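Local coordinates for latency-associated nuclear antigen (Murid herpesvirus 4, PDB 4BLG), which probably binds DNA through this C-terminal domain, which pairs with a second copy of itself, at residues 35-40 with 123-129; 44-48 with 81-85; 15-19 with 102-106. One frame throughout, in Å; residues are numbered along the deposited sequence.

Interaction 1: residues 35-40 with 123-129; sequences THFKSA and PYFPLPE
His-36 and Tyr-124 meet as a face-to-face stack, imidazole on phenol, with ring centroids 3.9 Å apart and planes at 11°. Two flat rings suit this partly exposed place because the stack extends by simple layering: the CG2 methyl of Thr-35 covers the other face of the imidazole, and CG of Pro-123 covers the other face of the phenol. Tyr-124 reaches it by holding CG between its backbone N and carbonyl carbon (chi1 37°). At the imidazole edge, in its plane, OE1 of the poorly ordered Glu-129 lies 3.7 Å from His-36 CE1; if it stays there, the carboxylate could modestly favour a positive charge on the ring, although it touches neither ring nitrogen.

Backbone polar groups are joined in two ways. Phe-125 N donates to Phe-37 O at 2.8 Å, an almost straight bond of 174°, while water 1 accepts from Phe-37 N and donates to Phe-125 O. Further along, backbone bonds link Ala-40 with Val-119 and Lys-38 with Ala-121, where strands 39-45 and 115-122 of the antiparallel sheet pair; the bond to Phe-125 continues the hold past the sheet in a shifted register, after the cis peptide before Pro-123. An inverse gamma turn centred on Pro-126 then bends the tail.

The apolar contacts lie further in. Leu-127 crosses Phe-37 at about a right angle, its CD1 methyl 3.7 Å from Phe-37 CD1. Phe-125 turns its ring edge to the backbone of Ser-39, and small Ala-40 lets the ring settle with Phe-125 CE2 3.9 Å from Ala-40 CB. Outside, the extended Lys-38 chain runs past the carbonyl of Pro-123, its CG 3.5 Å from Pro-123 O. Phe-89 meets Phe-125 edge-to-face, and Met-42 and Leu-71 of the second subunit pack on Phe-125 and Leu-127 respectively.

Interaction 2: residues 44-48 with 81-85; sequences SSTHP and CVTYY. With PO4 (phosphate ion), chain C.
Tyr-84 carries the pyrrolidine ring of Pro-48 over one face of its phenol: CB of Pro-48 stands 3.7 Å from the centroid of the Tyr-84 ring, only 5° off the normal, a CH-pi contact. CD of the proline continues the overlap toward the rim, 3.6 Å from CE1 of Tyr-84. With CG anti to its carbonyl carbon (chi1 -55°), the tyrosine swings its ring alongside the opposite chain, so that Ser-45 O and Thr-46 O lie at the ring edge. A proline, rigid and apolar, suits the first turn of helix 48-57 and sets its ring carbons against the aromatic face; Leu-51 of the same helix packs on Tyr-84 as well.

Beside the ring the backbones zip together. Ser-45 and Tyr-84 form an antiparallel hydrogen-bonded pair, Ser-45 N giving to Tyr-84 O at 3.0 Å and Tyr-84 N to Ser-45 O at 2.8 Å. Ser-44 and Tyr-85 make the next, non-hydrogen-bonded pair. Beyond the strand end, water 2 takes over, donating to both Thr-46 O and Val-82 O, while the Thr-46 methyl CG2 rests near Val-82 O.

Ser-45 OG, also bonded to Ser-113 OG, accepts from His-47 N at 2.9 Å. This ST turn bends the chain into the helix, with His-47 at the N-cap position. ND1 of His-47 donates to O2 of a phosphate ion, probably from the crystallisation liquor, at 2.8 Å; Thr-50, His-111 and Ser-113 also bind it.

Tyr-85 points to the other sheet face, where its OH bonds that of Tyr-85 in the second subunit. A helix on one sheet face and a partner subunit against the other is the arrangement of the dimeric beta-barrel domains of LANA, EBNA1 and papillomavirus E2.

Interaction 3: residues 15-19 with 102-106; sequences MRRHL and VVLAY. With PO4 (phosphate ion), chain E.
Leu-19 and Val-102 make the tight end of this contact, with Leu-19 CD2 only 3.4 Å from Val-102 CG1, closer than carbons usually lie. Branched aliphatic residues suit this buried place, where Val-103 also lies near both the same leucine methyl and the methyl of Met-15. The long, flexible methionine spans the gap: its CG lies over the rim of one face of the Tyr-106 ring, and the extended chain runs on past the edge to bring CE 3.9 Å from Tyr-106 CD1. Its sulfur, 4.7 Å from the centroid of that ring, adds an oblique Met-aromatic contact.

The other side is looser and more polar. Tyr-106 sets CD2 over one face of the His-18 imidazole, 3.5 Å from His-18 CD2, but the planes are inclined at 45°, and the two side chains run past one another in opposite senses. Water 3 sits at the imidazole edge, linking His-18 NE2 to Val-102 O. Tyr-106 OH donates to O1 of a phosphate ion, probably from the crystallisation liquor, at 2.7 Å, and Met-15 N donates to its O2.

The axes of segments 15-19 and 102-106 approach to 10.9 Å, with N-to-C directions 132° apart. Helix 48-57 lies beside them, Leu-54 and Cys-57 touching Met-15 and Lys-53 completing the phosphate contact, while helix 93-110 follows strand 84-90 of the sheet.

From the N terminus, helix 13-22 supplies residues 15-19, and the loop they open is closed by interaction 3 when the chain reaches 102-106. Residues 35-40 open the loop of interaction 1, closed near the C terminus by 123-129, so these two contacts cross along the chain; their centres lie 23 Å apart on opposite sides of the chain's centre. Interaction 2, between 44-48 and 81-85, falls within both larger loops. It joins the far end of strand 39-45 to strand 84-90, while interaction 1 ties the start of strand 39-45 to the tail after strand 115-122. Interactions 1 and 2 both touch the second subunit; interaction 3 joins helices within one subunit.

Interaction 1: residues 35-40 with 123-129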
loop_
_atom_site.group_PDB
_atom_site.type_symbol
_atom_site.label_atom_id
_atom_site.label_comp_id
_atom_site.label_asym_id
_atom_site.label_seq_id
_atom_site.Cartn_x
_atom_site.Cartn_y
_atom_site.Cartn_z
ATOM N N THR A 35 2.152 12.685 14.364
ATOM C CA THR A 35 2.687 11.659 15.240
ATOM C C THR A 35 2.435 10.283 14.652
ATOM O O THR A 35 3.291 9.404 14.737
ATOM C CB THR A 35 2.058 11.749 16.622
ATOM O OG1 THR A 35 2.324 13.046 17.167
ATOM C CG2 THR A 35 2.626 10.670 17.551
ATOM N N HIS A 36 1.261 10.109 14.049
ATOM C CA HIS A 36 0.892 8.846 13.413
ATOM C C HIS A 36 0.195 9.099 12.084
ATOM O O HIS A 36 -0.485 10.110 11.906
ATOM C CB HIS A 36 -0.034 8.028 14.318
ATOM C CG HIS A 36 0.579 7.645 15.628
ATOM N ND1 HIS A 36 1.837 7.091 15.729
ATOM C CD2 HIS A 36 0.101 7.726 16.892
ATOM C CE1 HIS A 36 2.111 6.853 17.000
ATOM N NE2 HIS A 36 1.073 7.229 17.727
ATOM N N PHE A 37 0.372 8.169 11.154
ATOM C CA PHE A 37 -0.268 8.232 9.849
ATOM C C PHE A 37 -1.353 7.165 9.777
ATOM O O PHE A 37 -1.066 6.002 9.501
ATOM C CB PHE A 37 0.764 7.982 8.750
ATOM C CG PHE A 37 1.799 9.059 8.642
ATOM C CD1 PHE A 37 2.916 9.048 9.463
ATOM C CD2 PHE A 37 1.651 10.092 7.727
ATOM C CE1 PHE A 37 3.870 10.046 9.374
ATOM C CE2 PHE A 37 2.606 11.091 7.625
ATOM C CZ PHE A 37 3.718 11.067 8.451
ATOM N N LYS A 38 -2.597 7.559 10.030
ATOM C CA LYS A 38 -3.704 6.606 10.062
ATOM C C LYS A 38 -4.302 6.356 8.679
ATOM O O LYS A 38 -5.019 5.372 8.480
ATOM C CB LYS A 38 -4.803 7.088 11.016
ATOM C CG LYS A 38 -4.362 7.191 12.468
ATOM C CD LYS A 38 -5.513 7.590 13.386
ATOM C CE LYS A 38 -5.160 7.346 14.850
ATOM N NZ LYS A 38 -6.365 7.278 15.730
ATOM N N SER A 39 -4.011 7.236 7.724
ATOM C CA SER A 39 -4.602 7.112 6.396
ATOM C C SER A 39 -3.601 7.290 5.267
ATOM O O SER A 39 -2.446 7.664 5.472
ATOM C CB SER A 39 -5.718 8.125 6.216
ATOM O OG SER A 39 -6.629 8.084 7.291
ATOM N N ALA A 40 -4.067 7.003 4.062
ATOM C CA ALA A 40 -3.267 7.206 2.877
ATOM C C ALA A 40 -4.183 7.317 1.679
ATOM O O ALA A 40 -5.378 7.035 1.763
ATOM C CB ALA A 40 -2.295 6.060 2.689
ATOM N N PRO A 123 -4.084 0.265 13.835
ATOM C CA PRO A 123 -4.439 1.593 14.349
ATOM C C PRO A 123 -3.870 2.737 13.511
ATOM O O PRO A 123 -4.404 3.841 13.549
ATOM C CB PRO A 123 -3.782 1.604 15.732
ATOM C CG PRO A 123 -2.575 0.766 15.561
ATOM C CD PRO A 123 -2.994 -0.340 14.632
ATOM N N TYR A 124 -2.778 2.468 12.801
ATOM C CA TYR A 124 -2.154 3.419 11.886
ATOM C C TYR A 124 -1.107 2.651 11.109
ATOM O O TYR A 124 -0.824 1.504 11.418
ATOM C CB TYR A 124 -1.498 4.599 12.614
ATOM C CG TYR A 124 -0.821 4.238 13.916
ATOM C CD1 TYR A 124 0.365 3.516 13.935
ATOM C CD2 TYR A 124 -1.370 4.630 15.131
ATOM C CE1 TYR A 124 0.979 3.185 15.136
ATOM C CE2 TYR A 124 -0.761 4.306 16.328
ATOM C CZ TYR A 124 0.410 3.585 16.326
ATOM O OH TYR A 124 1.009 3.270 17.525
ATOM N N PHE A 125 -0.536 3.274 10.089
ATOM C CA PHE A 125 0.452 2.589 9.275
ATOM C C PHE A 125 1.760 2.455 10.039
ATOM O O PHE A 125 2.068 3.283 10.894
ATOM C CB PHE A 125 0.651 3.315 7.954
ATOM C CG PHE A 125 -0.478 3.114 6.986
ATOM C CD1 PHE A 125 -0.558 1.957 6.235
ATOM C CD2 PHE A 125 -1.455 4.073 6.830
ATOM C CE1 PHE A 125 -1.587 1.763 5.344
ATOM C CE2 PHE A 125 -2.491 3.882 5.935
ATOM C CZ PHE A 125 -2.557 2.723 5.198
ATOM N N PRO A 126 2.527 1.393 9.741
ATOM C CA PRO A 126 3.731 1.050 10.503
ATOM C C PRO A 126 4.931 1.929 10.151
ATOM O O PRO A 126 5.984 1.417 9.788
ATOM C CB PRO A 126 3.985 -0.399 10.093
ATOM C CG PRO A 126 3.483 -0.462 8.684
ATOM C CD PRO A 126 2.301 0.460 8.623
ATOM N N LEU A 127 4.763 3.242 10.259
ATOM C CA LEU A 127 5.887 4.164 10.161
ATOM C C LEU A 127 6.306 4.583 11.570
ATOM O O LEU A 127 5.469 4.713 12.462
ATOM C CB LEU A 127 5.497 5.391 9.340
ATOM C CG LEU A 127 4.948 5.072 7.949
ATOM C CD1 LEU A 127 3.873 6.068 7.565
ATOM C CD2 LEU A 127 6.065 5.066 6.928
ATOM N N PRO A 128 7.611 4.789 11.777
ATOM C CA PRO A 128 8.157 5.153 13.091
ATOM C C PRO A 128 7.563 6.423 13.691
ATOM O O PRO A 128 6.847 7.178 13.027
ATOM C CB PRO A 128 9.648 5.364 12.807
ATOM C CG PRO A 128 9.754 5.472 11.334
ATOM C CD PRO A 128 8.674 4.629 10.777
ATOM N N GLU A 129 7.891 6.647 14.955
ATOM C CA GLU A 129 7.364 7.764 15.720
ATOM C C GLU A 129 8.535 8.609 16.220
ATOM O O GLU A 129 9.556 8.067 16.637
ATOM C CB GLU A 129 6.557 7.236 16.912
ATOM C CG GLU A 129 7.059 5.900 17.434
ATOM C CD GLU A 129 6.371 5.478 18.716
ATOM O OE1 GLU A 129 5.145 5.686 18.828
ATOM O OE2 GLU A 129 7.063 4.954 19.613
HETATM O O HOH W 1 2.055 6.002 11.706
#

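Interaction 2: residues 44-48 with 81-85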
loop_
_atom_site.group_PDB
_atom_site.type_symbol
_atom_site.label_atom_id
_atom_site.label_comp_id
_atom_site.label_asym_id
_atom_site.label_seq_id
_atom_site.Cartn_x
_atom_site.Cartn_y
_atom_site.Cartn_z
ATOM N N SER A 44 -3.132 5.133 -8.453
ATOM C CA SER A 44 -2.820 4.040 -9.351
ATOM C C SER A 44 -3.039 4.423 -10.809
ATOM O O SER A 44 -3.764 5.367 -11.124
ATOM C CB SER A 44 -3.676 2.827 -8.999
ATOM O OG SER A 44 -5.052 3.140 -9.085
ATOM N N SER A 45 -2.409 3.667 -11.697
ATOM C CA SER A 45 -2.432 3.975 -13.113
ATOM C C SER A 45 -1.627 2.932 -13.871
ATOM O O SER A 45 -0.702 2.355 -13.326
ATOM C CB SER A 45 -1.824 5.356 -13.338
ATOM O OG SER A 45 -1.437 5.520 -14.682
ATOM N N THR A 46 -1.973 2.703 -15.131
ATOM C CA THR A 46 -1.233 1.758 -15.968
ATOM C C THR A 46 0.010 2.409 -16.566
ATOM O O THR A 46 0.796 1.754 -17.265
ATOM C CB THR A 46 -2.094 1.225 -17.126
ATOM O OG1 THR A 46 -2.524 2.314 -17.948
ATOM C CG2 THR A 46 -3.310 0.466 -16.605
ATOM N N HIS A 47 0.178 3.700 -16.296
ATOM C CA HIS A 47 1.323 4.455 -16.794
ATOM C C HIS A 47 2.342 4.709 -15.678
ATOM O O HIS A 47 2.137 5.570 -14.825
ATOM C CB HIS A 47 0.846 5.787 -17.367
ATOM C CG HIS A 47 -0.059 5.643 -18.547
ATOM N ND1 HIS A 47 -0.813 6.688 -19.038
ATOM C CD2 HIS A 47 -0.332 4.578 -19.336
ATOM C CE1 HIS A 47 -1.511 6.272 -20.078
ATOM N NE2 HIS A 47 -1.237 4.995 -20.283
ATOM N N PRO A 48 3.452 3.966 -15.682
ATOM C CA PRO A 48 4.389 4.089 -14.555
ATOM C C PRO A 48 5.134 5.433 -14.526
ATOM O O PRO A 48 5.578 5.879 -13.468
ATOM C CB PRO A 48 5.365 2.928 -14.781
ATOM C CG PRO A 48 5.300 2.648 -16.252
ATOM C CD PRO A 48 3.905 2.993 -16.694
ATOM N N CYS A 81 -2.559 -5.898 -18.559
ATOM C CA CYS A 81 -1.858 -4.660 -18.394
ATOM C C CYS A 81 -1.613 -4.495 -16.929
ATOM O O CYS A 81 -2.545 -4.478 -16.157
ATOM C CB CYS A 81 -2.760 -3.545 -18.853
ATOM S SG CYS A 81 -1.843 -2.140 -19.409
ATOM N N VAL A 82 -0.371 -4.365 -16.529
ATOM C CA VAL A 82 -0.103 -4.186 -15.123
ATOM C C VAL A 82 -0.636 -2.821 -14.705
ATOM O O VAL A 82 -0.684 -1.874 -15.496
ATOM C CB VAL A 82 1.389 -4.345 -14.765
ATOM C CG1 VAL A 82 2.246 -3.366 -15.536
ATOM C CG2 VAL A 82 1.586 -4.167 -13.265
ATOM N N THR A 83 -1.091 -2.752 -13.467
ATOM C CA THR A 83 -1.518 -1.500 -12.882
ATOM C C THR A 83 -0.510 -1.149 -11.799
ATOM O O THR A 83 -0.259 -1.942 -10.893
ATOM C CB THR A 83 -2.924 -1.624 -12.308
ATOM O OG1 THR A 83 -3.832 -1.904 -13.375
ATOM C CG2 THR A 83 -3.342 -0.340 -11.601
ATOM N N TYR A 84 0.117 0.010 -11.944
ATOM C CA TYR A 84 1.070 0.496 -10.955
ATOM C C TYR A 84 0.368 1.328 -9.888
ATOM O O TYR A 84 -0.760 1.758 -10.076
ATOM C CB TYR A 84 2.160 1.302 -11.636
ATOM C CG TYR A 84 2.866 0.546 -12.738
ATOM C CD1 TYR A 84 2.376 0.557 -14.035
ATOM C CD2 TYR A 84 4.012 -0.177 -12.483
ATOM C CE1 TYR A 84 3.018 -0.127 -15.047
ATOM C CE2 TYR A 84 4.660 -0.869 -13.490
ATOM C CZ TYR A 84 4.159 -0.841 -14.766
ATOM O OH TYR A 84 4.811 -1.529 -15.764
ATOM N N TYR A 85 1.034 1.525 -8.754
ATOM C CA TYR A 85 0.452 2.289 -7.655
ATOM C C TYR A 85 1.529 2.891 -6.786
ATOM O O TYR A 85 2.681 2.510 -6.857
ATOM C CB TYR A 85 -0.438 1.407 -6.776
ATOM C CG TYR A 85 0.331 0.615 -5.735
ATOM C CD1 TYR A 85 0.847 -0.644 -6.027
ATOM C CD2 TYR A 85 0.540 1.127 -4.457
ATOM C CE1 TYR A 85 1.554 -1.371 -5.072
ATOM C CE2 TYR A 85 1.238 0.407 -3.499
ATOM C CZ TYR A 85 1.744 -0.839 -3.812
ATOM O OH TYR A 85 2.438 -1.551 -2.857
HETATM P P PO4 C . -1.557 10.119 -18.108
HETATM O O1 PO4 C . -1.992 9.681 -19.478
HETATM O O2 PO4 C . -0.537 9.135 -17.604
HETATM O O3 PO4 C . -0.932 11.485 -18.197
HETATM O O4 PO4 C . -2.728 10.117 -17.151
HETATM O O HOH W 2 0.865 -1.157 -17.755
#

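Interaction 3: residues 15-19 with 102-106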
loop_
_atom_site.group_PDB
_atom_site.type_symbol
_atom_site.label_atom_id
_atom_site.label_comp_id
_atom_site.label_asym_id
_atom_site.label_seq_id
_atom_site.Cartn_x
_atom_site.Cartn_y
_atom_site.Cartn_z
ATOM N N MET A 15 3.854 20.969 -11.113
ATOM C CA MET A 15 2.929 20.268 -10.240
ATOM C C MET A 15 3.231 20.548 -8.765
ATOM O O MET A 15 2.314 20.684 -7.960
ATOM C CB MET A 15 2.940 18.774 -10.502
ATOM C CG MET A 15 2.040 18.038 -9.533
ATOM S SD MET A 15 1.674 16.355 -10.014
ATOM C CE MET A 15 0.142 16.111 -9.112
ATOM N N ARG A 16 4.508 20.653 -8.413
ATOM C CA ARG A 16 4.887 20.894 -7.021
ATOM C C ARG A 16 4.320 22.223 -6.511
ATOM O O ARG A 16 3.685 22.299 -5.450
ATOM C CB ARG A 16 6.414 20.852 -6.866
ATOM C CG ARG A 16 6.965 19.424 -6.792
ATOM C CD ARG A 16 8.458 19.378 -6.492
ATOM N NE ARG A 16 9.281 19.779 -7.632
ATOM C CZ ARG A 16 9.904 20.951 -7.758
ATOM N NH1 ARG A 16 9.816 21.885 -6.818
ATOM N NH2 ARG A 16 10.626 21.193 -8.842
ATOM N N ARG A 17 4.522 23.269 -7.299
ATOM C CA ARG A 17 4.110 24.589 -6.896
ATOM C C ARG A 17 2.593 24.597 -6.800
ATOM O O ARG A 17 2.019 25.167 -5.871
ATOM C CB ARG A 17 4.640 25.648 -7.875
ATOM C CG ARG A 17 6.154 25.853 -7.787
ATOM C CD ARG A 17 6.677 26.899 -8.770
ATOM N NE ARG A 17 8.012 27.350 -8.392
ATOM C CZ ARG A 17 8.650 28.390 -8.926
ATOM N NH1 ARG A 17 8.091 29.118 -9.888
ATOM N NH2 ARG A 17 9.860 28.710 -8.490
ATOM N N HIS A 18 1.948 23.914 -7.739
ATOM C CA HIS A 18 0.505 23.863 -7.748
ATOM C C HIS A 18 0.020 23.331 -6.412
ATOM O O HIS A 18 -0.787 23.971 -5.748
ATOM C CB HIS A 18 -0.030 22.987 -8.878
ATOM C CG HIS A 18 -1.497 22.711 -8.761
ATOM N ND1 HIS A 18 -2.462 23.629 -9.121
ATOM C CD2 HIS A 18 -2.166 21.637 -8.283
ATOM C CE1 HIS A 18 -3.658 23.124 -8.887
ATOM N NE2 HIS A 18 -3.506 21.915 -8.382
ATOM N N LEU A 19 0.532 22.162 -6.024
ATOM C CA LEU A 19 0.091 21.503 -4.806
ATOM C C LEU A 19 0.306 22.373 -3.572
ATOM O O LEU A 19 -0.563 22.426 -2.699
ATOM C CB LEU A 19 0.779 20.132 -4.629
ATOM C CG LEU A 19 0.450 19.075 -5.691
ATOM C CD1 LEU A 19 1.364 17.871 -5.553
ATOM C CD2 LEU A 19 -1.006 18.634 -5.598
ATOM N N VAL A 102 -7.218 17.368 -4.198
ATOM C CA VAL A 102 -6.269 18.277 -4.829
ATOM C C VAL A 102 -5.539 17.586 -5.972
ATOM O O VAL A 102 -5.498 18.084 -7.104
ATOM C CB VAL A 102 -5.249 18.792 -3.803
ATOM C CG1 VAL A 102 -4.079 19.467 -4.500
ATOM C CG2 VAL A 102 -5.924 19.746 -2.829
ATOM N N VAL A 103 -4.980 16.416 -5.673
ATOM C CA VAL A 103 -4.186 15.695 -6.651
ATOM C C VAL A 103 -5.038 15.376 -7.872
ATOM O O VAL A 103 -4.592 15.554 -8.993
ATOM C CB VAL A 103 -3.576 14.406 -6.064
ATOM C CG1 VAL A 103 -2.867 13.614 -7.152
ATOM C CG2 VAL A 103 -2.606 14.747 -4.943
ATOM N N LEU A 104 -6.271 14.928 -7.657
ATOM C CA LEU A 104 -7.122 14.502 -8.765
ATOM C C LEU A 104 -7.741 15.663 -9.540
ATOM O O LEU A 104 -8.104 15.500 -10.706
ATOM C CB LEU A 104 -8.225 13.557 -8.283
ATOM C CG LEU A 104 -7.800 12.158 -7.816
ATOM C CD1 LEU A 104 -9.040 11.330 -7.515
ATOM C CD2 LEU A 104 -6.927 11.450 -8.841
ATOM N N ALA A 105 -7.890 16.826 -8.916
ATOM C CA ALA A 105 -8.286 18.002 -9.691
ATOM C C ALA A 105 -7.206 18.295 -10.726
ATOM O O ALA A 105 -7.501 18.510 -11.904
ATOM C CB ALA A 105 -8.512 19.203 -8.792
ATOM N N TYR A 106 -5.949 18.298 -10.297
ATOM C CA TYR A 106 -4.853 18.470 -11.260
ATOM C C TYR A 106 -4.849 17.368 -12.346
ATOM O O TYR A 106 -4.861 17.663 -13.549
ATOM C CB TYR A 106 -3.506 18.529 -10.526
ATOM C CG TYR A 106 -2.322 18.943 -11.384
ATOM C CD1 TYR A 106 -1.568 18.001 -12.063
ATOM C CD2 TYR A 106 -1.954 20.280 -11.502
ATOM C CE1 TYR A 106 -0.480 18.375 -12.843
ATOM C CE2 TYR A 106 -0.870 20.661 -12.277
ATOM C CZ TYR A 106 -0.135 19.700 -12.944
ATOM O OH TYR A 106 0.945 20.061 -13.719
HETATM P P PO4 E . 4.794 19.839 -14.385
HETATM O O1 PO4 E . 3.397 19.278 -14.503
HETATM O O2 PO4 E . 5.287 19.670 -12.967
HETATM O O3 PO4 E . 5.713 19.102 -15.329
HETATM O O4 PO4 E . 4.778 21.307 -14.740
HETATM O O HOH W 3 -5.632 20.704 -7.430
#